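Beta-glucoside phosphorylase BglX (Unidentified, PDB 5VQE) probably breaks down beta-glucosides by transferring their glucosyl group to phosphate, as a phosphorylase of glycoside hydrolase family 3. Local coordinates at residues E146-I151 with N161-G166; Y165-E170 with S554-F559; I151-E156 with D198-R203. All blocks are in the same frame, centred on the assembly; numbering follows the deposited sequence.

Contact 1 (E146-I151 with N161-G166); sequences EPIIDI and NVRTYG
Ile148 packs against Arg163 through its CD1 methyl, which lies 3.7 Å from Arg163 CB and also sits over one face of the guanidinium group. The arginine chain bends at chi3 (77°), which brings NE to 3.7 Å from the same Ile148 CD1. An isoleucine suits this place: its long branch supplies the methyl under the flat cation, while the beta-branched part, CB and CG2, presses on the Arg163 carbonyl, with CB 3.6 Å from Arg163 O. Further on, Thr164 turns its carbon side to the partner, and its CB comes to 3.7 Å from Asp150 O. The Tyr165 ring has Pro147 CB near its plane, at the edge.

Polar links between the segments run through water. One water receives a hydrogen from Tyr165 N and donates to the carbonyls of Ile148 and Asp150; a second donates to Ile148 O and, at 2.6 Å, to Arg163 O. A third, in the guanidinium plane, joins Arg163 NH2 to Glu146 OE2. Buried carbonyls are thereby satisfied between two backbones without regular pairing.

Thr164 OG1 organises its own loop instead. It donates to Asn161 O at 3.0 Å, an oxygen that also takes Thr164 N, and it accepts from Gly166 N in an ST turn, a double role that a hydroxyl can fill.

In the next shell, Glu94 forms a salt bridge with Arg163 NE, Lys193 one with Glu146, and His194 a hydrogen bond with Asp150. Arg163 NH2 itself bonds O3 of the bound 2-fluoroglucose. The contact thus supplies Arg163 to the sugar pocket; the rest is packing and water links behind it, in the long loop after strand 143-144 of the family 3 TIM-barrel-type domain.

Contact 2 (Y165-E170 with S554-F559); sequences YGSDPE and SPVDPF
Ser167 N donates to Pro555 O in the one direct hydrogen bond between the segments, 3.1 Å long and fairly straight, with an N-H...O angle of 165°. Proline lacks an N-H, but its carbonyl remains a good acceptor, and here it draws several partners. Gly166 CA makes a CH...O contact with the same Pro555 O at 3.4 Å. Glycine is needed there, because a CB would run into that oxygen, and the backbone angles of Gly166 would in any case push a CB against the carbonyl before it.

Water adds two bridges. The first donates to Tyr165 O and to Pro555 O, at 2.8 Å from the latter, and accepts from Asp168 N. The second lies 2.7 Å from Ser167 OG and accepts from Asp557 N, so the serine hydroxyl makes its polar link to the tail through water.

Residues 165-170 lead into helix 169-184 of the barrel domain, with Asp168 as N-cap: its OD2 accepts from Arg171 N. Residues 554-559 belong to the C-terminal tail, which follows helix 534-544 and returns to the barrel domain, where Pro555 also rests on Met114 and Ala117 of helix 113-119.

Van der Waals packing is modest. Val556 CG2 touches Ser167 OG at 3.6 Å, an approach that follows from the serine torsion, which sets OG between the backbone N and the carbonyl carbon (chi1 59°). The same methyl lies 3.7 Å from Gly166 CA, while the Pro555 ring offers CB to Tyr165 O at 4.0 Å. Beyond the valine, the tail is shaped by an Asx turn in which Asp557 OD1 accepts from Phe559 N, a donor standing well above the carboxylate plane.

Contact 3 (I151-E156 with D198-R203); sequences IDMNPE and DGVDYR
Asn154 binds the 198-203 loop with both its backbone and its side chain. Its N donates to Gly199 O at 2.8 Å. Its ND2 donates to the following carbonyl, Val200 O, at 2.9 Å; that oxygen lies in the amide plane, and the bond is fairly straight (162°). The first torsion (chi1 -167°) sets CG anti to the backbone N, on the side of the 198-203 loop, and from there ND2 reaches Val200 O. The other end of the amide, OD1, accepts from Glu156 N at 3.1 Å in an Asx turn. Asparagine fits because one flat group donates across the contact while accepting within its own segment. An alanine here would probably leave Val200 O without this donor and Glu156 N without its acceptor, freeing the turn to shift.

Packing is tightest round Gly199. Its CA stands 3.1 Å from Ile151 O in a nearly straight CH...O contact, where a side chain would collide with that oxygen, and Met153 CB presses on Gly199 O at 3.2 Å. Beside this, Ile151 N makes a weak bond with Asp198 O, which has a further partner in Tyr223 OH.

Toward the solvent the fit relaxes. Tyr202 is exposed, its ring edge turned to Asn154 ND2, and its CB meets Glu156 CB at 3.9 Å. The Met153 and Val200 side chains lie side by side, pointing the same way, with Met153 SD 4.0 Å from Val200 CG2. Within the 198-203 loop, Asp201 OD1 takes both Tyr202 N and Arg203 NE.

Two bonds to successive carbonyls, one from the Asn154 backbone and one from its amide, and a close CH...O approach at Gly199 imply that these two irregular barrel-domain loops are joined mainly through polar groups, with a little apolar contact at the rim.

Contact 1 is the core of the set, close to the chain's centre and beside the sugar, whereas contacts 2 and 3 lie farther out and are only partly buried. Contacts 1 and 2 share Tyr165 and Gly166; contacts 1 and 3 share Ile151, and Gly166 O probably accepts from Asp152 N to tie all three together. The chemistry changes with place: bridging waters and the packing of an isoleucine on an arginine make contact 1, direct bonds to carbonyls dominate contact 3, and contact 2 combines one direct bond with water bridges. Contacts 1 and 3 stay inside the barrel domain, while contact 2 brings in the distant C-terminal tail.

Contact 1 (E146-I151 with N161-G166)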
ATOM      1  N   GLU A 146      -3.621   6.222  -0.083  1.00 10.54           N
ATOM      2  CA  GLU A 146      -3.644   5.465  -1.326  1.00 11.66           C
ATOM      3  C   GLU A 146      -4.324   6.330  -2.378  1.00 10.57           C
ATOM      4  O   GLU A 146      -5.095   7.230  -2.035  1.00  9.58           O
ATOM      5  CB  GLU A 146      -4.409   4.147  -1.164  1.00 10.20           C
ATOM      6  CG  GLU A 146      -4.210   3.396   0.150  1.00 12.24           C
ATOM      7  CD  GLU A 146      -2.899   2.641   0.254  1.00 13.84           C
ATOM      8  OE1 GLU A 146      -2.270   2.351  -0.789  1.00 14.12           O
ATOM      9  OE2 GLU A 146      -2.503   2.324   1.402  1.00 13.96           O
ATOM     10  N   PRO A 147      -4.104   6.050  -3.670  1.00 10.11           N
ATOM     11  CA  PRO A 147      -3.469   4.895  -4.304  1.00 12.47           C
ATOM     12  C   PRO A 147      -1.978   5.007  -4.573  1.00 13.92           C
ATOM     13  O   PRO A 147      -1.401   6.081  -4.727  1.00 10.96           O
ATOM     14  CB  PRO A 147      -4.209   4.801  -5.634  1.00 12.81           C
ATOM     15  CG  PRO A 147      -4.417   6.234  -5.996  1.00 11.74           C
ATOM     16  CD  PRO A 147      -4.713   6.939  -4.679  1.00 10.51           C
ATOM     17  N   ILE A 148      -1.372   3.833  -4.636  1.00 11.20           N
ATOM     18  CA  ILE A 148       0.022   3.683  -5.024  1.00 10.43           C
ATOM     19  C   ILE A 148       0.112   3.779  -6.539  1.00 11.03           C
ATOM     20  O   ILE A 148      -0.493   2.975  -7.259  1.00 10.13           O
ATOM     21  CB  ILE A 148       0.582   2.347  -4.519  1.00  9.98           C
ATOM     22  CG1 ILE A 148       0.682   2.394  -2.990  1.00 12.00           C
ATOM     23  CG2 ILE A 148       1.952   2.042  -5.137  1.00 10.13           C
ATOM     24  CD1 ILE A 148       0.940   1.066  -2.352  1.00 13.71           C
ATOM     25  N   ILE A 149       0.867   4.762  -7.021  1.00  8.70           N
ATOM     26  CA  ILE A 149       1.061   4.945  -8.454  1.00  9.51           C
ATOM     27  C   ILE A 149       2.534   4.767  -8.786  1.00 10.06           C
ATOM     28  O   ILE A 149       3.031   5.311  -9.776  1.00 11.87           O
ATOM     29  CB  ILE A 149       0.524   6.310  -8.927  1.00 11.67           C
ATOM     30  CG1 ILE A 149       1.159   7.460  -8.138  1.00 11.75           C
ATOM     31  CG2 ILE A 149      -0.992   6.326  -8.819  1.00 10.75           C
ATOM     32  CD1 ILE A 149       0.828   8.834  -8.713  1.00 11.95           C
ATOM     33  N   ASP A 150       3.239   3.986  -7.969  1.00 12.90           N
ATOM     34  CA  ASP A 150       4.545   3.484  -8.367  1.00 11.89           C
ATOM     35  C   ASP A 150       4.402   2.557  -9.565  1.00 14.77           C
ATOM     36  O   ASP A 150       3.360   1.932  -9.775  1.00 11.50           O
ATOM     37  CB  ASP A 150       5.209   2.716  -7.227  1.00 13.08           C
ATOM     38  CG  ASP A 150       5.415   3.562  -5.991  1.00 14.52           C
ATOM     39  OD1 ASP A 150       5.688   4.769  -6.140  1.00 11.31           O
ATOM     40  OD2 ASP A 150       5.322   3.001  -4.875  1.00 13.98           O
ATOM     41  N   ILE A 151       5.473   2.466 -10.348  1.00 12.25           N
ATOM     42  CA  ILE A 151       5.542   1.587 -11.511  1.00 12.07           C
ATOM     43  C   ILE A 151       6.402   0.398 -11.123  1.00 12.64           C
ATOM     44  O   ILE A 151       7.526   0.576 -10.647  1.00 12.42           O
ATOM     45  CB  ILE A 151       6.138   2.317 -12.731  1.00 11.18           C
ATOM     46  CG1 ILE A 151       5.337   3.572 -13.075  1.00 12.46           C
ATOM     47  CG2 ILE A 151       6.204   1.383 -13.931  1.00 15.46           C
ATOM     48  CD1 ILE A 151       6.035   4.484 -14.078  1.00 14.43           C
ATOM     49  N   ASN A 161       5.877  -4.308  -6.220  1.00 13.04           N
ATOM     50  CA  ASN A 161       5.347  -5.666  -6.429  1.00 13.43           C
ATOM     51  C   ASN A 161       3.821  -5.595  -6.440  1.00 14.36           C
ATOM     52  O   ASN A 161       3.256  -4.730  -7.131  1.00 14.95           O
ATOM     53  CB  ASN A 161       5.952  -6.571  -5.362  1.00 13.65           C
ATOM     54  CG  ASN A 161       5.886  -8.034  -5.733  1.00 20.46           C
ATOM     55  OD1 ASN A 161       5.020  -8.781  -5.255  1.00 16.68           O
ATOM     56  ND2 ASN A 161       6.804  -8.460  -6.595  1.00 15.53           N
ATOM     57  N   VAL A 162       3.117  -6.440  -5.684  1.00 14.46           N
ATOM     58  CA  VAL A 162       1.663  -6.487  -5.768  1.00 14.84           C
ATOM     59  C   VAL A 162       0.986  -5.251  -5.202  1.00 12.93           C
ATOM     60  O   VAL A 162      -0.227  -5.117  -5.351  1.00 13.32           O
ATOM     61  CB  VAL A 162       1.090  -7.728  -5.050  1.00 13.45           C
ATOM     62  CG1 VAL A 162       1.555  -8.999  -5.737  1.00 18.48           C
ATOM     63  CG2 VAL A 162       1.451  -7.740  -3.574  1.00 15.25           C
ATOM     64  N   ARG A 163       1.722  -4.348  -4.549  1.00 12.33           N
ATOM     65  CA  ARG A 163       1.119  -3.102  -4.088  1.00 11.33           C
ATOM     66  C   ARG A 163       0.843  -2.138  -5.233  1.00 11.93           C
ATOM     67  O   ARG A 163       0.135  -1.143  -5.027  1.00 11.36           O
ATOM     68  CB  ARG A 163       2.016  -2.425  -3.050  1.00 12.35           C
ATOM     69  CG  ARG A 163       2.202  -3.223  -1.758  1.00 15.45           C
ATOM     70  CD  ARG A 163       3.214  -2.545  -0.851  1.00 14.12           C
ATOM     71  NE  ARG A 163       2.666  -1.388  -0.153  1.00 16.34           N
ATOM     72  CZ  ARG A 163       3.398  -0.389   0.331  1.00 18.30           C
ATOM     73  NH1 ARG A 163       4.721  -0.393   0.182  1.00 17.19           N
ATOM     74  NH2 ARG A 163       2.810   0.622   0.951  1.00 16.76           N
ATOM     75  N   THR A 164       1.384  -2.403  -6.417  1.00 10.08           N
ATOM     76  CA  THR A 164       1.192  -1.566  -7.589  1.00 11.16           C
ATOM     77  C   THR A 164       0.135  -2.169  -8.506  1.00 12.64           C
ATOM     78  O   THR A 164      -0.267  -3.328  -8.371  1.00 12.28           O
ATOM     79  CB  THR A 164       2.497  -1.398  -8.380  1.00 12.58           C
ATOM     80  OG1 THR A 164       2.763  -2.592  -9.127  1.00 14.40           O
ATOM     81  CG2 THR A 164       3.679  -1.095  -7.474  1.00 12.63           C
ATOM     82  N   TYR A 165      -0.301  -1.357  -9.466  1.00 11.35           N
ATOM     83  CA  TYR A 165      -1.123  -1.811 -10.574  1.00 10.39           C
ATOM     84  C   TYR A 165      -0.278  -2.329 -11.734  1.00 16.21           C
ATOM     85  O   TYR A 165      -0.747  -2.359 -12.879  1.00 13.51           O
ATOM     86  CB  TYR A 165      -2.049  -0.683 -11.045  1.00 10.58           C
ATOM     87  CG  TYR A 165      -3.034  -0.246  -9.990  1.00 13.27           C
ATOM     88  CD1 TYR A 165      -4.000  -1.121  -9.510  1.00 11.67           C
ATOM     89  CD2 TYR A 165      -2.994   1.037  -9.462  1.00 13.28           C
ATOM     90  CE1 TYR A 165      -4.896  -0.733  -8.534  1.00 12.91           C
ATOM     91  CE2 TYR A 165      -3.894   1.433  -8.484  1.00 14.94           C
ATOM     92  CZ  TYR A 165      -4.835   0.543  -8.025  1.00 14.78           C
ATOM     93  OH  TYR A 165      -5.720   0.931  -7.050  1.00 16.74           O
ATOM     94  N   GLY A 166       0.952  -2.746 -11.457  1.00 13.63           N
ATOM     95  CA  GLY A 166       1.789  -3.361 -12.462  1.00 15.33           C
ATOM     96  C   GLY A 166       2.797  -2.405 -13.058  1.00 16.27           C
ATOM     97  O   GLY A 166       3.197  -1.431 -12.416  1.00 13.73           O
TER
HETATM   98  O   HOH W   1      -0.168   0.969   1.616  1.00 13.22           O
HETATM   99  O   HOH W   2       0.673   1.410  -9.228  1.00 10.40           O
HETATM  100  O   HOH W   3      -1.605   0.293  -6.356  1.00 13.39           O
HETATM  101  O   HOH W   4      -3.706   1.665  -5.205  1.00 20.29           O

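Contact 2 (Y165-E170 with S554-F559)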
ATOM      1  N   TYR A 165      -0.301  -1.357  -9.466  1.00 11.35           N
ATOM      2  CA  TYR A 165      -1.123  -1.811 -10.574  1.00 10.39           C
ATOM      3  C   TYR A 165      -0.278  -2.329 -11.734  1.00 16.21           C
ATOM      4  O   TYR A 165      -0.747  -2.359 -12.879  1.00 13.51           O
ATOM      5  CB  TYR A 165      -2.049  -0.683 -11.045  1.00 10.58           C
ATOM      6  CG  TYR A 165      -3.034  -0.246  -9.990  1.00 13.27           C
ATOM      7  CD1 TYR A 165      -4.000  -1.121  -9.510  1.00 11.67           C
ATOM      8  CD2 TYR A 165      -2.994   1.037  -9.462  1.00 13.28           C
ATOM      9  CE1 TYR A 165      -4.896  -0.733  -8.534  1.00 12.91           C
ATOM     10  CE2 TYR A 165      -3.894   1.433  -8.484  1.00 14.94           C
ATOM     11  CZ  TYR A 165      -4.835   0.543  -8.025  1.00 14.78           C
ATOM     12  OH  TYR A 165      -5.720   0.931  -7.050  1.00 16.74           O
ATOM     13  N   GLY A 166       0.952  -2.746 -11.457  1.00 13.63           N
ATOM     14  CA  GLY A 166       1.789  -3.361 -12.462  1.00 15.33           C
ATOM     15  C   GLY A 166       2.797  -2.405 -13.058  1.00 16.27           C
ATOM     16  O   GLY A 166       3.197  -1.431 -12.416  1.00 13.73           O
ATOM     17  N   SER A 167       3.208  -2.669 -14.295  1.00 10.53           N
ATOM     18  CA  SER A 167       4.332  -1.964 -14.897  1.00 17.16           C
ATOM     19  C   SER A 167       3.940  -1.108 -16.093  1.00 17.96           C
ATOM     20  O   SER A 167       4.825  -0.540 -16.738  1.00 20.10           O
ATOM     21  CB  SER A 167       5.408  -2.970 -15.309  1.00 18.88           C
ATOM     22  OG  SER A 167       4.896  -3.908 -16.240  1.00 20.93           O
ATOM     23  N   ASP A 168       2.647  -0.990 -16.409  1.00 16.74           N
ATOM     24  CA  ASP A 168       2.220  -0.187 -17.548  1.00 17.38           C
ATOM     25  C   ASP A 168       1.663   1.151 -17.081  1.00 16.09           C
ATOM     26  O   ASP A 168       0.591   1.181 -16.451  1.00 13.48           O
ATOM     27  CB  ASP A 168       1.170  -0.928 -18.374  1.00 19.48           C
ATOM     28  CG  ASP A 168       0.694  -0.111 -19.565  1.00 25.72           C
ATOM     29  OD1 ASP A 168       1.520   0.201 -20.443  1.00 34.52           O
ATOM     30  OD2 ASP A 168      -0.500   0.245 -19.617  1.00 25.46           O
ATOM     31  N   PRO A 169       2.314   2.274 -17.387  1.00 17.06           N
ATOM     32  CA  PRO A 169       1.807   3.569 -16.905  1.00 16.48           C
ATOM     33  C   PRO A 169       0.361   3.855 -17.273  1.00 16.15           C
ATOM     34  O   PRO A 169      -0.367   4.446 -16.471  1.00 14.56           O
ATOM     35  CB  PRO A 169       2.770   4.565 -17.560  1.00 14.82           C
ATOM     36  CG  PRO A 169       4.035   3.824 -17.643  1.00 17.18           C
ATOM     37  CD  PRO A 169       3.655   2.409 -17.984  1.00 17.39           C
ATOM     38  N   GLU A 170      -0.085   3.470 -18.466  1.00 15.15           N
ATOM     39  CA  GLU A 170      -1.454   3.793 -18.848  1.00 15.16           C
ATOM     40  C   GLU A 170      -2.459   3.036 -17.986  1.00 13.49           C
ATOM     41  O   GLU A 170      -3.493   3.591 -17.603  1.00 13.59           O
ATOM     42  CB  GLU A 170      -1.664   3.515 -20.340  1.00 18.44           C
ATOM     43  CG  GLU A 170      -0.704   4.309 -21.235  1.00 20.06           C
ATOM     44  CD  GLU A 170      -0.694   5.799 -20.917  1.00 23.14           C
ATOM     45  OE1 GLU A 170      -1.781   6.412 -20.928  1.00 22.57           O
ATOM     46  OE2 GLU A 170       0.398   6.353 -20.647  1.00 24.00           O
ATOM     47  N   SER A 554      -1.803 -10.798 -17.230  1.00 17.85           N
ATOM     48  CA  SER A 554      -0.652 -10.325 -16.476  1.00 16.54           C
ATOM     49  C   SER A 554      -0.482  -8.813 -16.650  1.00 16.42           C
ATOM     50  O   SER A 554      -0.330  -8.347 -17.786  1.00 15.46           O
ATOM     51  CB  SER A 554       0.602 -11.053 -16.949  1.00 16.80           C
ATOM     52  OG  SER A 554       0.531 -12.424 -16.628  1.00 17.20           O
ATOM     53  N   PRO A 555      -0.506  -8.026 -15.573  1.00 13.61           N
ATOM     54  CA  PRO A 555      -0.241  -6.580 -15.677  1.00 14.18           C
ATOM     55  C   PRO A 555       1.232  -6.216 -15.591  1.00 15.46           C
ATOM     56  O   PRO A 555       1.562  -5.033 -15.447  1.00 15.53           O
ATOM     57  CB  PRO A 555      -0.998  -6.029 -14.462  1.00 14.67           C
ATOM     58  CG  PRO A 555      -0.820  -7.096 -13.430  1.00 13.78           C
ATOM     59  CD  PRO A 555      -0.789  -8.421 -14.180  1.00 14.42           C
ATOM     60  N   VAL A 556       2.078  -7.238 -15.701  1.00 15.48           N
ATOM     61  CA  VAL A 556       3.514  -7.173 -15.508  1.00 15.93           C
ATOM     62  C   VAL A 556       4.086  -8.303 -16.364  1.00 19.01           C
ATOM     63  O   VAL A 556       3.353  -9.193 -16.795  1.00 16.17           O
ATOM     64  CB  VAL A 556       3.799  -7.335 -13.995  1.00 19.86           C
ATOM     65  CG1 VAL A 556       4.738  -8.455 -13.713  1.00 27.84           C
ATOM     66  CG2 VAL A 556       4.220  -6.019 -13.370  1.00 19.10           C
ATOM     67  N   ASP A 557       5.390  -8.256 -16.643  1.00 17.70           N
ATOM     68  CA  ASP A 557       6.035  -9.380 -17.325  1.00 16.71           C
ATOM     69  C   ASP A 557       6.421 -10.430 -16.293  1.00 20.23           C
ATOM     70  O   ASP A 557       7.413 -10.247 -15.578  1.00 19.19           O
ATOM     71  CB  ASP A 557       7.282  -8.943 -18.096  1.00 19.34           C
ATOM     72  CG  ASP A 557       8.008 -10.115 -18.751  1.00 28.76           C
ATOM     73  OD1 ASP A 557       7.389 -11.190 -18.932  1.00 24.24           O
ATOM     74  OD2 ASP A 557       9.208  -9.967 -19.075  1.00 32.17           O
ATOM     75  N   PRO A 558       5.683 -11.542 -16.180  1.00 19.43           N
ATOM     76  CA  PRO A 558       5.991 -12.508 -15.113  1.00 19.68           C
ATOM     77  C   PRO A 558       7.301 -13.233 -15.318  1.00 20.11           C
ATOM     78  O   PRO A 558       7.820 -13.826 -14.360  1.00 21.01           O
ATOM     79  CB  PRO A 558       4.800 -13.476 -15.155  1.00 18.63           C
ATOM     80  CG  PRO A 558       4.272 -13.369 -16.532  1.00 17.06           C
ATOM     81  CD  PRO A 558       4.545 -11.974 -17.006  1.00 19.01           C
ATOM     82  N   PHE A 559       7.862 -13.196 -16.523  1.00 22.90           N
ATOM     83  CA  PHE A 559       9.116 -13.886 -16.784  1.00 25.23           C
ATOM     84  C   PHE A 559      10.333 -13.057 -16.403  1.00 30.32           C
ATOM     85  O   PHE A 559      11.424 -13.619 -16.258  1.00 35.10           O
ATOM     86  CB  PHE A 559       9.157 -14.292 -18.256  1.00 26.51           C
ATOM     87  CG  PHE A 559       8.006 -15.171 -18.651  1.00 25.13           C
ATOM     88  CD1 PHE A 559       8.055 -16.537 -18.428  1.00 28.46           C
ATOM     89  CD2 PHE A 559       6.857 -14.629 -19.196  1.00 23.21           C
ATOM     90  CE1 PHE A 559       6.992 -17.346 -18.769  1.00 27.26           C
ATOM     91  CE2 PHE A 559       5.790 -15.434 -19.539  1.00 31.18           C
ATOM     92  CZ  PHE A 559       5.858 -16.796 -19.326  1.00 26.09           C
TER
HETATM   93  O   HOH W   5       0.100  -2.661 -15.412  1.00 16.45           O
HETATM   94  O   HOH W   6       6.825  -5.851 -16.191  1.00 13.64           O

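Contact 3 (I151-E156 with D198-R203)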
ATOM      1  N   ILE A 151       5.473   2.466 -10.348  1.00 12.25           N
ATOM      2  CA  ILE A 151       5.542   1.587 -11.511  1.00 12.07           C
ATOM      3  C   ILE A 151       6.402   0.398 -11.123  1.00 12.64           C
ATOM      4  O   ILE A 151       7.526   0.576 -10.647  1.00 12.42           O
ATOM      5  CB  ILE A 151       6.138   2.317 -12.731  1.00 11.18           C
ATOM      6  CG1 ILE A 151       5.337   3.572 -13.075  1.00 12.46           C
ATOM      7  CG2 ILE A 151       6.204   1.383 -13.931  1.00 15.46           C
ATOM      8  CD1 ILE A 151       6.035   4.484 -14.078  1.00 14.43           C
ATOM      9  N   ASP A 152       5.889  -0.818 -11.329  1.00 12.21           N
ATOM     10  CA  ASP A 152       6.630  -2.031 -10.971  1.00 16.20           C
ATOM     11  C   ASP A 152       7.619  -2.395 -12.082  1.00 17.48           C
ATOM     12  O   ASP A 152       7.573  -3.471 -12.678  1.00 17.21           O
ATOM     13  CB  ASP A 152       5.660  -3.177 -10.692  1.00 17.09           C
ATOM     14  CG  ASP A 152       6.297  -4.318  -9.912  1.00 18.53           C
ATOM     15  OD1 ASP A 152       7.290  -4.080  -9.193  1.00 14.28           O
ATOM     16  OD2 ASP A 152       5.785  -5.462 -10.000  1.00 16.64           O
ATOM     17  N   MET A 153       8.539  -1.461 -12.350  1.00 15.47           N
ATOM     18  CA  MET A 153       9.569  -1.697 -13.355  1.00 18.32           C
ATOM     19  C   MET A 153      10.504  -2.822 -12.934  1.00 20.19           C
ATOM     20  O   MET A 153      10.728  -3.773 -13.690  1.00 23.95           O
ATOM     21  CB  MET A 153      10.387  -0.430 -13.602  1.00 19.19           C
ATOM     22  CG  MET A 153       9.713   0.663 -14.362  1.00 25.88           C
ATOM     23  SD  MET A 153      10.915   1.919 -14.864  1.00 28.85           S
ATOM     24  CE  MET A 153       9.818   3.116 -15.630  1.00 27.15           C
ATOM     25  N   ASN A 154      11.053  -2.734 -11.726  1.00 16.75           N
ATOM     26  CA  ASN A 154      12.147  -3.597 -11.311  1.00 17.73           C
ATOM     27  C   ASN A 154      11.596  -4.791 -10.547  1.00 17.53           C
ATOM     28  O   ASN A 154      11.149  -4.624  -9.402  1.00 18.56           O
ATOM     29  CB  ASN A 154      13.132  -2.817 -10.441  1.00 18.80           C
ATOM     30  CG  ASN A 154      14.437  -3.560 -10.230  1.00 20.79           C
ATOM     31  OD1 ASN A 154      14.453  -4.779 -10.049  1.00 20.85           O
ATOM     32  ND2 ASN A 154      15.539  -2.826 -10.258  1.00 17.79           N
ATOM     33  N   PRO A 155      11.631  -6.010 -11.103  1.00 16.47           N
ATOM     34  CA  PRO A 155      10.988  -7.153 -10.427  1.00 18.04           C
ATOM     35  C   PRO A 155      11.674  -7.610  -9.140  1.00 20.66           C
ATOM     36  O   PRO A 155      11.101  -8.446  -8.429  1.00 18.96           O
ATOM     37  CB  PRO A 155      11.036  -8.267 -11.488  1.00 22.12           C
ATOM     38  CG  PRO A 155      11.479  -7.606 -12.762  1.00 27.51           C
ATOM     39  CD  PRO A 155      12.261  -6.409 -12.372  1.00 22.13           C
ATOM     40  N   GLU A 156      12.870  -7.118  -8.818  1.00 18.00           N
ATOM     41  CA  GLU A 156      13.520  -7.472  -7.563  1.00 19.19           C
ATOM     42  C   GLU A 156      13.179  -6.507  -6.438  1.00 18.62           C
ATOM     43  O   GLU A 156      13.644  -6.699  -5.308  1.00 22.42           O
ATOM     44  CB  GLU A 156      15.045  -7.528  -7.747  1.00 23.26           C
ATOM     45  CG  GLU A 156      15.519  -8.645  -8.669  1.00 30.27           C
ATOM     46  CD  GLU A 156      15.259 -10.034  -8.090  1.00 34.28           C
ATOM     47  OE1 GLU A 156      15.468 -10.221  -6.871  1.00 38.86           O
ATOM     48  OE2 GLU A 156      14.843 -10.933  -8.852  1.00 31.56           O
ATOM     49  N   ASP A 198       8.623   4.960  -6.588  1.00 10.19           N
ATOM     50  CA  ASP A 198       9.320   3.709  -6.372  1.00 12.00           C
ATOM     51  C   ASP A 198       9.168   2.804  -7.596  1.00 13.62           C
ATOM     52  O   ASP A 198       8.333   3.032  -8.481  1.00 14.16           O
ATOM     53  CB  ASP A 198       8.806   3.006  -5.117  1.00 13.96           C
ATOM     54  CG  ASP A 198       9.908   2.259  -4.385  1.00 17.58           C
ATOM     55  OD1 ASP A 198      10.906   1.883  -5.045  1.00 12.83           O
ATOM     56  OD2 ASP A 198       9.798   2.074  -3.154  1.00 16.29           O
ATOM     57  N   GLY A 199      10.009   1.772  -7.647  1.00 11.48           N
ATOM     58  CA  GLY A 199       9.922   0.745  -8.663  1.00 14.15           C
ATOM     59  C   GLY A 199      11.072   0.700  -9.650  1.00 14.71           C
ATOM     60  O   GLY A 199      11.128  -0.240 -10.450  1.00 14.39           O
ATOM     61  N   VAL A 200      11.975   1.682  -9.642  1.00 14.29           N
ATOM     62  CA  VAL A 200      13.162   1.645 -10.499  1.00 16.71           C
ATOM     63  C   VAL A 200      14.302   0.908  -9.810  1.00 16.47           C
ATOM     64  O   VAL A 200      14.890  -0.020 -10.369  1.00 18.43           O
ATOM     65  CB  VAL A 200      13.573   3.085 -10.887  1.00 15.05           C
ATOM     66  CG1 VAL A 200      14.829   3.087 -11.731  1.00 16.33           C
ATOM     67  CG2 VAL A 200      12.441   3.776 -11.642  1.00 16.64           C
ATOM     68  N   ASP A 201      14.614   1.322  -8.587  1.00 14.26           N
ATOM     69  CA  ASP A 201      15.564   0.645  -7.724  1.00 17.25           C
ATOM     70  C   ASP A 201      15.029  -0.741  -7.351  1.00 17.98           C
ATOM     71  O   ASP A 201      13.864  -1.074  -7.599  1.00 19.08           O
ATOM     72  CB  ASP A 201      15.802   1.494  -6.473  1.00 16.61           C
ATOM     73  CG  ASP A 201      17.176   1.290  -5.859  1.00 23.33           C
ATOM     74  OD1 ASP A 201      17.816   0.241  -6.117  1.00 19.88           O
ATOM     75  OD2 ASP A 201      17.605   2.192  -5.094  1.00 19.50           O
ATOM     76  N   TYR A 202      15.896  -1.558  -6.744  1.00 19.21           N
ATOM     77  CA  TYR A 202      15.511  -2.861  -6.206  1.00 18.93           C
ATOM     78  C   TYR A 202      15.583  -2.894  -4.683  1.00 19.99           C
ATOM     79  O   TYR A 202      15.559  -3.975  -4.082  1.00 21.89           O
ATOM     80  CB  TYR A 202      16.381  -3.979  -6.792  1.00 21.34           C
ATOM     81  CG  TYR A 202      17.870  -3.807  -6.594  1.00 23.58           C
ATOM     82  CD1 TYR A 202      18.593  -2.920  -7.377  1.00 25.99           C
ATOM     83  CD2 TYR A 202      18.561  -4.546  -5.634  1.00 26.86           C
ATOM     84  CE1 TYR A 202      19.957  -2.756  -7.209  1.00 24.75           C
ATOM     85  CE2 TYR A 202      19.930  -4.390  -5.458  1.00 31.53           C
ATOM     86  CZ  TYR A 202      20.622  -3.492  -6.254  1.00 30.60           C
ATOM     87  OH  TYR A 202      21.982  -3.320  -6.100  1.00 27.99           O
ATOM     88  N   ARG A 203      15.658  -1.733  -4.046  1.00 22.24           N
ATOM     89  CA  ARG A 203      15.885  -1.652  -2.616  1.00 24.15           C
ATOM     90  C   ARG A 203      14.752  -0.889  -1.938  1.00 24.41           C
ATOM     91  O   ARG A 203      13.993  -0.153  -2.577  1.00 23.02           O
ATOM     92  CB  ARG A 203      17.260  -1.020  -2.349  1.00 23.02           C
ATOM     93  CG  ARG A 203      18.397  -1.884  -2.917  1.00 24.37           C
ATOM     94  CD  ARG A 203      19.736  -1.162  -2.976  1.00 20.92           C
ATOM     95  NE  ARG A 203      19.678   0.048  -3.791  1.00 23.79           N
ATOM     96  CZ  ARG A 203      20.632   0.976  -3.826  1.00 27.02           C
ATOM     97  NH1 ARG A 203      21.728   0.837  -3.086  1.00 29.88           N
ATOM     98  NH2 ARG A 203      20.486   2.055  -4.581  1.00 18.70           N
TER